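Side-chain contacts in GH127 beta-L-arabinofuranoside (Geobacillus stearothermophilus, PDB 4QK0), which probably hydrolyses beta-L-arabinofuranosidic bonds, releasing L-arabinose from plant-derived sugars as a family GH127 glycoside hydrolase: residues D20-R25 against A363-T368; A336-V341 against P414-R419; G371-G376 against P402-W407; K378-N383 against Y631-R636. All coordinates share one frame; numbering follows the deposited sequence.

Contact 1. Residues D20-R25 against A363-T368; sequences DQFWKR and ALYNGT
Trp23 presents its indole N-H to Tyr365: NE1 donates to Tyr365 OH over 3.1 Å, almost straight at 177°, and the hydroxyl lies in the indole plane. Farther round the same edge, Trp23 CH2 sits 3.4 Å from the carbonyl oxygen of Leu364, while Trp23 CZ2 stands over one face of the phenol, near its rim, 3.9 Å from Tyr365 CZ. The two rings thus make a T-shaped (edge-to-face) pair with planes at 69°, the tryptophan supplying the edge. Phe22 meets the phenol differently. Its ring is nearly parallel to that of Tyr365 but slid aside, so that Phe22 CE2 touches Tyr365 CD2 at 3.8 Å with little overlap. Because its CG is anti to the backbone N (chi1 -169°), the same phenyl also lies with CD2 over a face of Trp23. With a leucine in place of Trp23, Tyr365 OH would probably lose this N-H donor and a gap would open over the phenol face. Trp23, Leu364 and Tyr365 are buried here, Phe22 less completely; Val442 and Leu420 add to the cover. The other side of 20-25 is loose: Gln21 and Lys24 are exposed, and the Lys24 ammonium has a long, weak pairing with Asp28. At the helix start, the buried Asp20 carboxylate accepts from Trp23 N and Lys24 N. The whole is a largely buried aromatic cluster joining the capped start of helix 22-42 to helix 354-365 in the catalytic domain, consistent with the (alpha/alpha)6 barrel of this family.

Contact 2. Residues A336-V341 against P414-R419; sequences ASIALV and PPNLAR
Ile338 carries this contact from helix 334-350, its branches meeting Asn416 and Leu417 on helix 413-422. In sequence order, Ala336 and Ser337 come first and are turned to other neighbours, Val267 of helix 266-283 and the carbonyl oxygen of Gly308. Ile338 then points toward the other helix, where its CA is 7.3 Å from that of Leu417. Its CG1 is anti to the carbonyl carbon (chi1 -66°) and the branch runs on extended (chi2 171°), which delivers CD1 like a rod end onto the partner backbone: 3.7 Å from Leu417 N and 3.8 Å from Asn416 C. Around that point, the same methyl lies 4.0 Å from Asn416 CB and 4.1 Å from both CG and CD2 of Leu417, so it rests between two neighbouring side chains. The CG2 methyl also faces the Asn416 side chain, which Ile338 crosses at a slant. Past it, Ala339 turns to helix 266-283. On helix 413-422, Arg419 makes a salt bridge with Glu84. Cys335 and Cys412, joined as a disulfide in another crystal of this protein, are not linked here. Between these two buried helical segments of the catalytic domain, cohesion rests on dispersion and on the fit of one isoleucine against a helix surface, with neither charge nor hydrogen bonding between them to fix the register.

Contact 3. Residues G371-G376 against P402-W407; sequences GMDLDG and PVRQKW
Arg404 and Asp373 form a salt bridge: NH1 donates to Asp373 OD1 over 2.8 Å, with an N-H...O angle of 153°. The carboxylate oxygen lies at the guanidinium edge, near its plane, and uses its anti lone pair; the two flat groups are turned 79° apart, so this is a single-oxygen grip. OD1 has a second donor, a water 2.8 Å away, and that water in turn accepts from Arg404 N at 3.2 Å, linking the carboxylate to the arginine's own backbone. The guanidinium reaches this place on a chain extended from CG to NE (chi3 -178°). There NH2 donates to the carbonyl oxygens of Ser370 and Trp633, and Trp633 adds a cation-pi contact. The carbonyl oxygen of Met372 stands over one guanidinium face, 3.4 Å from Arg404 CZ, where it may interact favourably with the positive charge; NE finds its acceptor instead in a residue bordering the segments. The contact ties the loop after helix 354-365 to the loop leading into helix 413-422, which lie before and after strand 386-387 in the catalytic domain. Asp373 also opens a type I beta turn, closed by Gly376 N donating to Asp373 O at 2.8 Å. Within the turn, Leu374 N donates to Asn635 OD1 and Leu374 O accepts from Arg25 NH1. A leucine at Arg404 would probably leave the Asp373 carboxylate without this counter-charge and take a donor from the carbonyls of Ser370 and Trp633. Met372, a selenomethionine in this crystal, starts away from 402-407 and packs on Leu417 and Ile421.

Contact 4. Residues K378-N383 against Y631-R636; sequences KFFYVN and YAWCNR
Phe380 and Trp633 meet where a loop of the catalytic domain packs on a loop of the C-terminal domain, the link between strands 620-629 and 641-647 of its mixed beta-sheet. The planes of the phenyl and the six-membered indole ring are only 20° apart, yet the rings are slid so far that they barely overlap, with centroids 5.4 Å apart. The long directions of the two side chains run at about a right angle. The CE2-CZ bond of Phe380 straddles Trp633 CZ2, each of the two atoms 3.4 Å from it. Cys634 SG approaches the phenyl obliquely, 4.0 Å from Phe380 CZ and 69° off the ring normal from the centroid, a sulfur-aromatic contact. With SG anti to the backbone N (chi1 -153°), the sulfur is directed to the phenyl while CB stays over a face of the Trp633 indole. Cys634 has a left-handed backbone conformation, and its N donates to Glu562, which also touches Trp633 from strand 557-562. On the catalytic side the Phe380 backbone is held by Gly371 and by the Thr334 hydroxyl. Beyond Cys634 the loop is tied by Asn635, whose ND2 donates to Ala632 O over 3.0 Å, approaching from above the carbonyl plane.

Along the chain the segments interleave: 20-25, 336-341, 363-368, 371-376, 378-383, 402-407, 414-419 and 631-636. Contacts 1 and 2, their centres about 12 Å apart, lie among helices of the catalytic domain; helices 334-350 and 354-365 are consecutive, and Thr368 packs on both Ser337 and Leu417. Contact 3 falls within the span between the two segments of contact 2. Its centre is about 5 Å from that of contact 4, and backbone bonding between Gln405 and Phe379 joins the two. Only contact 4 has a segment in the C-terminal domain, though contact 3 also bonds to it, and Tyr631 touches contact 1. Together they join the helical core, through the loops after helix 354-365, to the neighbouring beta domain.

Contact 1. Residues D20-R25 against A363-T368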
loop_
_atom_site.group_PDB
_atom_site.type_symbol
_atom_site.label_atom_id
_atom_site.label_comp_id
_atom_site.label_asym_id
_atom_site.label_seq_id
_atom_site.Cartn_x
_atom_site.Cartn_y
_atom_site.Cartn_z
ATOM N N ASP A 20 24.843 27.656 19.722
ATOM C CA ASP A 20 23.967 28.042 18.620
ATOM C C ASP A 20 22.561 28.251 19.158
ATOM O O ASP A 20 22.379 28.333 20.351
ATOM C CB ASP A 20 24.032 27.007 17.487
ATOM C CG ASP A 20 23.105 25.863 17.703
ATOM O OD1 ASP A 20 22.805 25.566 18.900
ATOM O OD2 ASP A 20 22.660 25.282 16.670
ATOM N N GLN A 21 21.596 28.403 18.277
ATOM C CA GLN A 21 20.196 28.475 18.686
ATOM C C GLN A 21 19.512 27.161 18.369
ATOM O O GLN A 21 18.847 26.569 19.211
ATOM C CB GLN A 21 19.478 29.569 17.908
ATOM C CG GLN A 21 19.885 30.988 18.270
ATOM C CD GLN A 21 19.730 31.264 19.753
ATOM O OE1 GLN A 21 20.692 31.125 20.496
ATOM N NE2 GLN A 21 18.524 31.630 20.196
ATOM N N PHE A 22 19.726 26.692 17.152
ATOM C CA PHE A 22 19.009 25.561 16.641
ATOM C C PHE A 22 19.225 24.280 17.454
ATOM O O PHE A 22 18.260 23.728 17.994
ATOM C CB PHE A 22 19.380 25.379 15.145
ATOM C CG PHE A 22 18.522 24.396 14.430
ATOM C CD1 PHE A 22 17.270 24.771 13.950
ATOM C CD2 PHE A 22 18.925 23.076 14.300
ATOM C CE1 PHE A 22 16.471 23.847 13.302
ATOM C CE2 PHE A 22 18.121 22.158 13.656
ATOM C CZ PHE A 22 16.889 22.540 13.163
ATOM N N TRP A 23 20.470 23.778 17.543
ATOM C CA TRP A 23 20.710 22.536 18.300
ATOM C C TRP A 23 20.651 22.724 19.798
ATOM O O TRP A 23 20.231 21.834 20.525
ATOM C CB TRP A 23 22.001 21.860 17.893
ATOM C CG TRP A 23 21.924 21.384 16.511
ATOM C CD1 TRP A 23 22.540 21.922 15.422
ATOM C CD2 TRP A 23 21.141 20.299 16.031
ATOM N NE1 TRP A 23 22.207 21.240 14.306
ATOM C CE2 TRP A 23 21.365 20.216 14.647
ATOM C CE3 TRP A 23 20.288 19.394 16.641
ATOM C CZ2 TRP A 23 20.739 19.270 13.840
ATOM C CZ3 TRP A 23 19.664 18.429 15.840
ATOM C CH2 TRP A 23 19.884 18.382 14.456
ATOM N N LYS A 24 20.982 23.908 20.263
ATOM C CA LYS A 24 20.936 24.161 21.694
ATOM C C LYS A 24 19.529 24.027 22.213
ATOM O O LYS A 24 19.298 23.389 23.264
ATOM C CB LYS A 24 21.463 25.557 22.030
ATOM C CG LYS A 24 21.836 25.714 23.511
ATOM C CD LYS A 24 22.450 27.080 23.813
ATOM C CE LYS A 24 21.379 28.180 23.879
ATOM N NZ LYS A 24 20.520 28.083 25.105
ATOM N N ARG A 25 18.572 24.581 21.482
ATOM C CA ARG A 25 17.158 24.400 21.842
ATOM C C ARG A 25 16.774 22.911 21.943
ATOM O O ARG A 25 16.103 22.490 22.901
ATOM C CB ARG A 25 16.252 25.160 20.861
ATOM C CG ARG A 25 14.833 25.414 21.390
ATOM C CD ARG A 25 13.870 25.747 20.260
ATOM N NE ARG A 25 13.655 24.589 19.421
ATOM C CZ ARG A 25 12.819 23.596 19.695
ATOM N NH1 ARG A 25 12.093 23.579 20.815
ATOM N NH2 ARG A 25 12.673 22.614 18.811
ATOM N N ALA A 363 19.901 13.819 6.943
ATOM C CA ALA A 363 19.199 13.101 7.994
ATOM C C ALA A 363 19.006 13.910 9.260
ATOM O O ALA A 363 17.907 13.918 9.874
ATOM C CB ALA A 363 19.862 11.798 8.322
ATOM N N LEU A 364 20.022 14.670 9.603
ATOM C CA LEU A 364 19.987 15.456 10.805
ATOM C C LEU A 364 18.967 16.571 10.812
ATOM O O LEU A 364 18.360 16.853 11.874
ATOM C CB LEU A 364 21.368 16.068 11.091
ATOM C CG LEU A 364 22.409 15.161 11.755
ATOM C CD1 LEU A 364 23.743 15.933 11.824
ATOM C CD2 LEU A 364 22.015 14.735 13.161
ATOM N N TYR A 365 18.811 17.250 9.693
ATOM C CA TYR A 365 17.943 18.412 9.626
ATOM C C TYR A 365 16.539 18.067 9.059
ATOM O O TYR A 365 15.709 18.991 8.825
ATOM C CB TYR A 365 18.581 19.571 8.812
ATOM C CG TYR A 365 19.783 20.244 9.498
ATOM C CD1 TYR A 365 21.040 19.702 9.389
ATOM C CD2 TYR A 365 19.631 21.357 10.306
ATOM C CE1 TYR A 365 22.133 20.281 10.013
ATOM C CE2 TYR A 365 20.714 21.956 10.937
ATOM C CZ TYR A 365 21.972 21.402 10.793
ATOM O OH TYR A 365 23.100 21.925 11.402
ATOM N N ASN A 366 16.266 16.784 8.844
ATOM C CA ASN A 366 15.002 16.373 8.200
ATOM C C ASN A 366 14.438 15.162 8.841
ATOM O O ASN A 366 13.739 15.277 9.824
ATOM C CB ASN A 366 15.194 16.195 6.712
ATOM C CG ASN A 366 15.636 17.499 6.040
ATOM O OD1 ASN A 366 14.814 18.373 5.742
ATOM N ND2 ASN A 366 16.937 17.615 5.746
ATOM N N GLY A 367 14.808 13.985 8.415
ATOM C CA GLY A 367 14.129 12.776 8.872
ATOM C C GLY A 367 14.427 12.199 10.227
ATOM O O GLY A 367 13.921 11.099 10.553
ATOM N N THR A 368 15.311 12.838 10.987
ATOM C CA THR A 368 15.553 12.402 12.366
ATOM C C THR A 368 14.655 13.273 13.246
ATOM O O THR A 368 13.812 12.765 13.938
ATOM C CB THR A 368 17.023 12.569 12.854
ATOM O OG1 THR A 368 17.461 13.909 12.580
ATOM C CG2 THR A 368 17.933 11.586 12.159
#

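Contact 2. Residues A336-V341 against P414-R419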
loop_
_atom_site.group_PDB
_atom_site.type_symbol
_atom_site.label_atom_id
_atom_site.label_comp_id
_atom_site.label_asym_id
_atom_site.label_seq_id
_atom_site.Cartn_x
_atom_site.Cartn_y
_atom_site.Cartn_z
ATOM N N ALA A 336 15.938 4.466 11.929
ATOM C CA ALA A 336 16.737 4.135 10.759
ATOM C C ALA A 336 17.480 5.360 10.299
ATOM O O ALA A 336 18.580 5.242 9.786
ATOM C CB ALA A 336 15.878 3.605 9.631
ATOM N N SER A 337 16.861 6.528 10.430
ATOM C CA SER A 337 17.499 7.752 10.016
ATOM C C SER A 337 18.633 8.130 11.002
ATOM O O SER A 337 19.695 8.589 10.576
ATOM C CB SER A 337 16.498 8.878 9.881
ATOM O OG SER A 337 15.856 8.772 8.630
ATOM N N ILE A 338 18.420 7.862 12.293
ATOM C CA ILE A 338 19.454 7.987 13.279
ATOM C C ILE A 338 20.581 7.039 12.916
ATOM O O ILE A 338 21.763 7.392 12.948
ATOM C CB ILE A 338 18.896 7.665 14.670
ATOM C CG1 ILE A 338 17.872 8.717 15.097
ATOM C CG2 ILE A 338 20.009 7.529 15.685
ATOM C CD1 ILE A 338 17.124 8.320 16.363
ATOM N N ALA A 339 20.246 5.793 12.586
ATOM C CA ALA A 339 21.296 4.811 12.243
ATOM C C ALA A 339 22.081 5.253 10.997
ATOM O O ALA A 339 23.281 5.011 10.890
ATOM C CB ALA A 339 20.693 3.462 11.984
ATOM N N LEU A 340 21.416 5.933 10.072
ATOM C CA LEU A 340 22.130 6.423 8.908
ATOM C C LEU A 340 23.164 7.458 9.338
ATOM O O LEU A 340 24.271 7.506 8.832
ATOM C CB LEU A 340 21.171 6.992 7.913
ATOM C CG LEU A 340 21.662 7.655 6.637
ATOM C CD1 LEU A 340 22.536 6.704 5.826
ATOM C CD2 LEU A 340 20.471 8.112 5.817
ATOM N N VAL A 341 22.805 8.296 10.281
ATOM C CA VAL A 341 23.762 9.266 10.775
ATOM C C VAL A 341 25.018 8.554 11.345
ATOM O O VAL A 341 26.146 8.962 11.050
ATOM C CB VAL A 341 23.150 10.159 11.842
ATOM C CG1 VAL A 341 24.226 11.059 12.481
ATOM C CG2 VAL A 341 22.048 11.027 11.226
ATOM N N PRO A 414 12.043 7.858 21.356
ATOM C CA PRO A 414 12.565 8.846 22.326
ATOM C C PRO A 414 14.033 8.666 22.836
ATOM O O PRO A 414 14.857 9.534 22.543
ATOM C CB PRO A 414 11.536 8.813 23.478
ATOM C CG PRO A 414 10.400 7.972 23.012
ATOM C CD PRO A 414 10.942 7.069 21.949
ATOM N N PRO A 415 14.368 7.571 23.600
ATOM C CA PRO A 415 15.759 7.514 24.117
ATOM C C PRO A 415 16.776 7.377 22.979
ATOM O O PRO A 415 17.987 7.714 23.165
ATOM C CB PRO A 415 15.769 6.264 25.025
ATOM C CG PRO A 415 14.686 5.384 24.494
ATOM C CD PRO A 415 13.647 6.303 23.870
ATOM N N ASN A 416 16.266 6.904 21.824
ATOM C CA ASN A 416 17.030 6.903 20.615
ATOM C C ASN A 416 17.265 8.315 20.127
ATOM O O ASN A 416 18.429 8.671 19.961
ATOM C CB ASN A 416 16.490 5.951 19.560
ATOM C CG ASN A 416 17.463 4.795 19.251
ATOM O OD1 ASN A 416 17.216 3.668 19.667
ATOM N ND2 ASN A 416 18.572 5.078 18.538
ATOM N N LEU A 417 16.251 9.149 19.895
ATOM C CA LEU A 417 16.555 10.529 19.452
ATOM C C LEU A 417 17.348 11.311 20.469
ATOM O O LEU A 417 18.205 12.075 20.120
ATOM C CB LEU A 417 15.340 11.354 19.155
ATOM C CG LEU A 417 14.938 11.514 17.696
ATOM C CD1 LEU A 417 13.610 12.262 17.678
ATOM C CD2 LEU A 417 15.961 12.254 16.842
ATOM N N ALA A 418 17.042 11.120 21.722
ATOM C CA ALA A 418 17.786 11.779 22.786
ATOM C C ALA A 418 19.290 11.528 22.675
ATOM O O ALA A 418 20.061 12.460 22.841
ATOM C CB ALA A 418 17.313 11.297 24.138
ATOM N N ARG A 419 19.709 10.272 22.465
ATOM C CA ARG A 419 21.151 9.989 22.466
ATOM C C ARG A 419 21.833 10.631 21.294
ATOM O O ARG A 419 22.946 11.117 21.454
ATOM C CB ARG A 419 21.481 8.514 22.579
ATOM C CG ARG A 419 21.117 7.650 21.402
ATOM C CD ARG A 419 21.495 6.211 21.718
ATOM N NE ARG A 419 21.197 5.333 20.607
ATOM C CZ ARG A 419 21.969 4.347 20.178
ATOM N NH1 ARG A 419 23.152 4.091 20.744
ATOM N NH2 ARG A 419 21.561 3.611 19.145
#

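Contact 3. Residues G371-G376 against P402-W407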
loop_
_atom_site.group_PDB
_atom_site.type_symbol
_atom_site.label_atom_id
_atom_site.label_comp_id
_atom_site.label_asym_id
_atom_site.label_seq_id
_atom_site.Cartn_x
_atom_site.Cartn_y
_atom_site.Cartn_z
ATOM N N GLY A 371 10.969 13.180 13.733
ATOM C CA GLY A 371 10.468 12.225 14.677
ATOM C C GLY A 371 9.969 12.729 16.038
ATOM O O GLY A 371 9.517 11.931 16.865
HETATM N N MSE A 372 10.093 14.025 16.284
HETATM C CA MSE A 372 9.615 14.593 17.524
HETATM C C MSE A 372 8.903 15.884 17.269
HETATM O O MSE A 372 9.185 16.601 16.314
HETATM C CB MSE A 372 10.707 14.778 18.617
HETATM C CG MSE A 372 11.838 15.719 18.190
HETATM SE SE MSE A 372 13.028 16.206 19.725
HETATM C CE MSE A 372 12.456 14.840 20.999
ATOM N N ASP A 373 7.952 16.164 18.167
ATOM C CA ASP A 373 7.335 17.499 18.258
ATOM C C ASP A 373 8.413 18.455 18.718
ATOM O O ASP A 373 9.359 18.048 19.446
ATOM C CB ASP A 373 6.179 17.541 19.326
ATOM C CG ASP A 373 4.793 17.043 18.798
ATOM O OD1 ASP A 373 4.566 16.836 17.571
ATOM O OD2 ASP A 373 3.876 16.893 19.667
ATOM N N LEU A 374 8.234 19.715 18.373
ATOM C CA LEU A 374 9.226 20.706 18.665
ATOM C C LEU A 374 9.539 20.781 20.163
ATOM O O LEU A 374 10.661 21.088 20.507
ATOM C CB LEU A 374 8.794 22.042 18.154
ATOM C CG LEU A 374 8.743 22.148 16.633
ATOM C CD1 LEU A 374 7.934 23.373 16.256
ATOM C CD2 LEU A 374 10.147 22.221 16.001
ATOM N N ASP A 375 8.552 20.494 21.026
ATOM C CA ASP A 375 8.716 20.550 22.503
ATOM C C ASP A 375 9.107 19.228 23.116
ATOM O O ASP A 375 9.116 19.079 24.348
ATOM C CB ASP A 375 7.431 21.110 23.209
ATOM C CG ASP A 375 6.198 20.196 23.058
ATOM O OD1 ASP A 375 6.304 19.045 22.581
ATOM O OD2 ASP A 375 5.077 20.636 23.424
ATOM N N GLY A 376 9.349 18.228 22.270
ATOM C CA GLY A 376 9.802 16.944 22.741
ATOM C C GLY A 376 8.837 16.060 23.496
ATOM O O GLY A 376 9.248 15.026 24.065
ATOM N N PRO A 402 -1.073 9.901 11.840
ATOM C CA PRO A 402 -1.172 11.279 11.356
ATOM C C PRO A 402 -0.768 12.331 12.367
ATOM O O PRO A 402 -0.569 13.470 12.002
ATOM C CB PRO A 402 -2.669 11.430 10.995
ATOM C CG PRO A 402 -3.360 10.402 11.807
ATOM C CD PRO A 402 -2.403 9.244 11.947
ATOM N N VAL A 403 -0.680 11.961 13.640
ATOM C CA VAL A 403 -0.103 12.836 14.637
ATOM C C VAL A 403 0.871 12.090 15.536
ATOM O O VAL A 403 0.820 10.856 15.624
ATOM C CB VAL A 403 -1.198 13.482 15.532
ATOM C CG1 VAL A 403 -2.125 14.284 14.653
ATOM C CG2 VAL A 403 -1.977 12.449 16.360
ATOM N N ARG A 404 1.759 12.839 16.192
ATOM C CA ARG A 404 2.787 12.232 17.007
ATOM C C ARG A 404 2.139 11.794 18.294
ATOM O O ARG A 404 1.066 12.254 18.608
ATOM C CB ARG A 404 3.941 13.226 17.248
ATOM C CG ARG A 404 4.705 13.668 15.982
ATOM C CD ARG A 404 6.059 14.339 16.303
ATOM N NE ARG A 404 6.743 14.781 15.095
ATOM C CZ ARG A 404 6.478 15.897 14.459
ATOM N NH1 ARG A 404 5.571 16.730 14.915
ATOM N NH2 ARG A 404 7.057 16.153 13.304
ATOM N N GLN A 405 2.766 10.885 19.015
ATOM C CA GLN A 405 2.190 10.396 20.243
ATOM C C GLN A 405 3.280 9.937 21.206
ATOM O O GLN A 405 4.481 10.020 20.899
ATOM C CB GLN A 405 1.278 9.221 19.924
ATOM C CG GLN A 405 1.977 8.108 19.184
ATOM C CD GLN A 405 1.050 6.974 18.739
ATOM O OE1 GLN A 405 0.090 7.174 17.977
ATOM N NE2 GLN A 405 1.373 5.758 19.176
ATOM N N LYS A 406 2.893 9.452 22.377
ATOM C CA LYS A 406 3.827 8.635 23.177
ATOM C C LYS A 406 3.750 7.161 22.787
ATOM O O LYS A 406 2.716 6.673 22.289
ATOM C CB LYS A 406 3.593 8.800 24.661
ATOM C CG LYS A 406 4.051 10.146 25.155
ATOM C CD LYS A 406 2.947 11.198 25.054
ATOM C CE LYS A 406 2.394 11.551 26.448
ATOM N NZ LYS A 406 1.061 12.223 26.460
ATOM N N TRP A 407 4.862 6.462 23.015
ATOM C CA TRP A 407 5.002 5.032 22.683
ATOM C C TRP A 407 5.393 4.210 23.914
ATOM O O TRP A 407 5.822 4.749 24.960
ATOM C CB TRP A 407 6.032 4.834 21.560
ATOM C CG TRP A 407 5.674 5.607 20.319
ATOM C CD1 TRP A 407 5.932 6.927 20.068
ATOM C CD2 TRP A 407 4.938 5.120 19.194
ATOM N NE1 TRP A 407 5.404 7.290 18.851
ATOM C CE2 TRP A 407 4.793 6.205 18.288
ATOM C CE3 TRP A 407 4.396 3.869 18.854
ATOM C CZ2 TRP A 407 4.134 6.080 17.056
ATOM C CZ3 TRP A 407 3.732 3.736 17.626
ATOM C CH2 TRP A 407 3.609 4.844 16.742
HETATM O O HOH W 1 2.083 15.958 16.550
#

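Contact 4. Residues K378-N383 against Y631-R636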
loop_
_atom_site.group_PDB
_atom_site.type_symbol
_atom_site.label_atom_id
_atom_site.label_comp_id
_atom_site.label_asym_id
_atom_site.label_seq_id
_atom_site.Cartn_x
_atom_site.Cartn_y
_atom_site.Cartn_z
ATOM N N LYS A 378 5.970 14.437 22.220
ATOM C CA LYS A 378 5.452 13.363 21.418
ATOM C C LYS A 378 6.372 13.026 20.232
ATOM O O LYS A 378 7.151 13.867 19.778
ATOM C CB LYS A 378 4.041 13.724 20.938
ATOM C CG LYS A 378 3.124 13.957 22.132
ATOM C CD LYS A 378 1.643 13.919 21.834
ATOM C CE LYS A 378 1.156 15.274 21.341
ATOM N NZ LYS A 378 -0.277 15.453 21.702
ATOM N N PHE A 379 6.214 11.803 19.725
ATOM C CA PHE A 379 7.095 11.230 18.722
ATOM C C PHE A 379 6.360 10.493 17.600
ATOM O O PHE A 379 5.226 10.016 17.773
ATOM C CB PHE A 379 8.047 10.272 19.390
ATOM C CG PHE A 379 8.817 10.881 20.518
ATOM C CD1 PHE A 379 8.272 10.902 21.837
ATOM C CD2 PHE A 379 10.028 11.496 20.306
ATOM C CE1 PHE A 379 8.962 11.484 22.903
ATOM C CE2 PHE A 379 10.725 12.051 21.390
ATOM C CZ PHE A 379 10.200 12.038 22.672
ATOM N N PHE A 380 7.037 10.425 16.448
ATOM C CA PHE A 380 6.710 9.495 15.393
ATOM C C PHE A 380 7.688 8.319 15.398
ATOM O O PHE A 380 8.902 8.477 15.620
ATOM C CB PHE A 380 6.872 10.152 14.021
ATOM C CG PHE A 380 5.738 10.973 13.569
ATOM C CD1 PHE A 380 4.451 10.582 13.772
ATOM C CD2 PHE A 380 5.974 12.155 12.950
ATOM C CE1 PHE A 380 3.414 11.395 13.354
ATOM C CE2 PHE A 380 4.946 12.972 12.514
ATOM C CZ PHE A 380 3.656 12.581 12.711
ATOM N N TYR A 381 7.154 7.139 15.128
ATOM C CA TYR A 381 7.949 5.982 14.786
ATOM C C TYR A 381 8.216 6.079 13.274
ATOM O O TYR A 381 9.340 6.076 12.846
ATOM C CB TYR A 381 7.178 4.756 15.198
ATOM C CG TYR A 381 7.999 3.527 15.445
ATOM C CD1 TYR A 381 8.315 2.685 14.394
ATOM C CD2 TYR A 381 8.410 3.173 16.724
ATOM C CE1 TYR A 381 9.054 1.531 14.576
ATOM C CE2 TYR A 381 9.140 2.003 16.924
ATOM C CZ TYR A 381 9.471 1.187 15.833
ATOM O OH TYR A 381 10.206 0.016 15.937
ATOM N N VAL A 382 7.167 6.325 12.501
ATOM C CA VAL A 382 7.182 6.381 11.034
ATOM C C VAL A 382 7.153 7.784 10.536
ATOM O O VAL A 382 6.405 8.603 11.064
ATOM C CB VAL A 382 5.921 5.667 10.530
ATOM C CG1 VAL A 382 5.595 6.008 9.115
ATOM C CG2 VAL A 382 6.066 4.174 10.757
ATOM N N ASN A 383 7.976 8.097 9.530
ATOM C CA ASN A 383 8.072 9.454 9.031
ATOM C C ASN A 383 7.675 9.544 7.560
ATOM O O ASN A 383 8.529 9.463 6.653
ATOM C CB ASN A 383 9.472 10.031 9.167
ATOM C CG ASN A 383 9.886 10.134 10.596
ATOM O OD1 ASN A 383 10.381 9.162 11.152
ATOM N ND2 ASN A 383 9.572 11.255 11.233
ATOM N N TYR A 631 10.847 18.917 9.016
ATOM C CA TYR A 631 10.985 18.466 10.417
ATOM C C TYR A 631 9.930 19.062 11.302
ATOM O O TYR A 631 9.553 18.447 12.340
ATOM C CB TYR A 631 12.407 18.774 11.025
ATOM C CG TYR A 631 12.655 20.205 11.330
ATOM C CD1 TYR A 631 12.068 20.810 12.460
ATOM C CD2 TYR A 631 13.391 20.997 10.481
ATOM C CE1 TYR A 631 12.249 22.178 12.724
ATOM C CE2 TYR A 631 13.583 22.350 10.742
ATOM C CZ TYR A 631 12.997 22.939 11.901
ATOM O OH TYR A 631 13.197 24.294 12.166
ATOM N N ALA A 632 9.463 20.266 10.938
ATOM C CA ALA A 632 8.484 20.993 11.781
ATOM C C ALA A 632 7.014 20.724 11.497
ATOM O O ALA A 632 6.149 21.379 12.081
ATOM C CB ALA A 632 8.724 22.474 11.674
ATOM N N TRP A 633 6.713 19.778 10.618
ATOM C CA TRP A 633 5.318 19.476 10.295
ATOM C C TRP A 633 4.656 18.829 11.495
ATOM O O TRP A 633 5.328 18.349 12.415
ATOM C CB TRP A 633 5.233 18.610 8.988
ATOM C CG TRP A 633 5.203 17.122 9.188
ATOM C CD1 TRP A 633 6.252 16.307 9.381
ATOM C CD2 TRP A 633 4.034 16.289 9.201
ATOM N NE1 TRP A 633 5.824 15.037 9.586
ATOM C CE2 TRP A 633 4.463 14.988 9.451
ATOM C CE3 TRP A 633 2.648 16.545 9.060
ATOM C CZ2 TRP A 633 3.581 13.912 9.538
ATOM C CZ3 TRP A 633 1.774 15.497 9.158
ATOM C CH2 TRP A 633 2.241 14.178 9.374
ATOM N N CYS A 634 3.330 18.863 11.504
ATOM C CA CYS A 634 2.495 18.222 12.542
ATOM C C CYS A 634 2.736 18.786 13.938
ATOM O O CYS A 634 2.569 18.071 14.923
ATOM C CB CYS A 634 2.706 16.734 12.554
ATOM S SG CYS A 634 1.332 15.763 13.155
ATOM N N ASN A 635 3.086 20.059 14.015
ATOM C CA ASN A 635 3.077 20.760 15.288
ATOM C C ASN A 635 1.886 21.729 15.426
ATOM O O ASN A 635 1.759 22.377 16.423
ATOM C CB ASN A 635 4.386 21.538 15.499
ATOM C CG ASN A 635 5.535 20.596 15.820
ATOM O OD1 ASN A 635 5.772 20.231 16.963
ATOM N ND2 ASN A 635 6.211 20.166 14.785
ATOM N N ARG A 636 1.013 21.786 14.423
ATOM C CA ARG A 636 -0.132 22.670 14.437
ATOM C C ARG A 636 -1.399 21.905 14.106
ATOM O O ARG A 636 -2.271 22.388 13.460
ATOM C CB ARG A 636 0.122 23.777 13.454
ATOM C CG ARG A 636 1.305 24.637 13.881
ATOM C CD ARG A 636 1.741 25.617 12.812
ATOM N NE ARG A 636 2.121 24.955 11.563
ATOM C CZ ARG A 636 2.104 25.529 10.369
ATOM N NH1 ARG A 636 1.689 26.781 10.221
ATOM N NH2 ARG A 636 2.425 24.836 9.303
#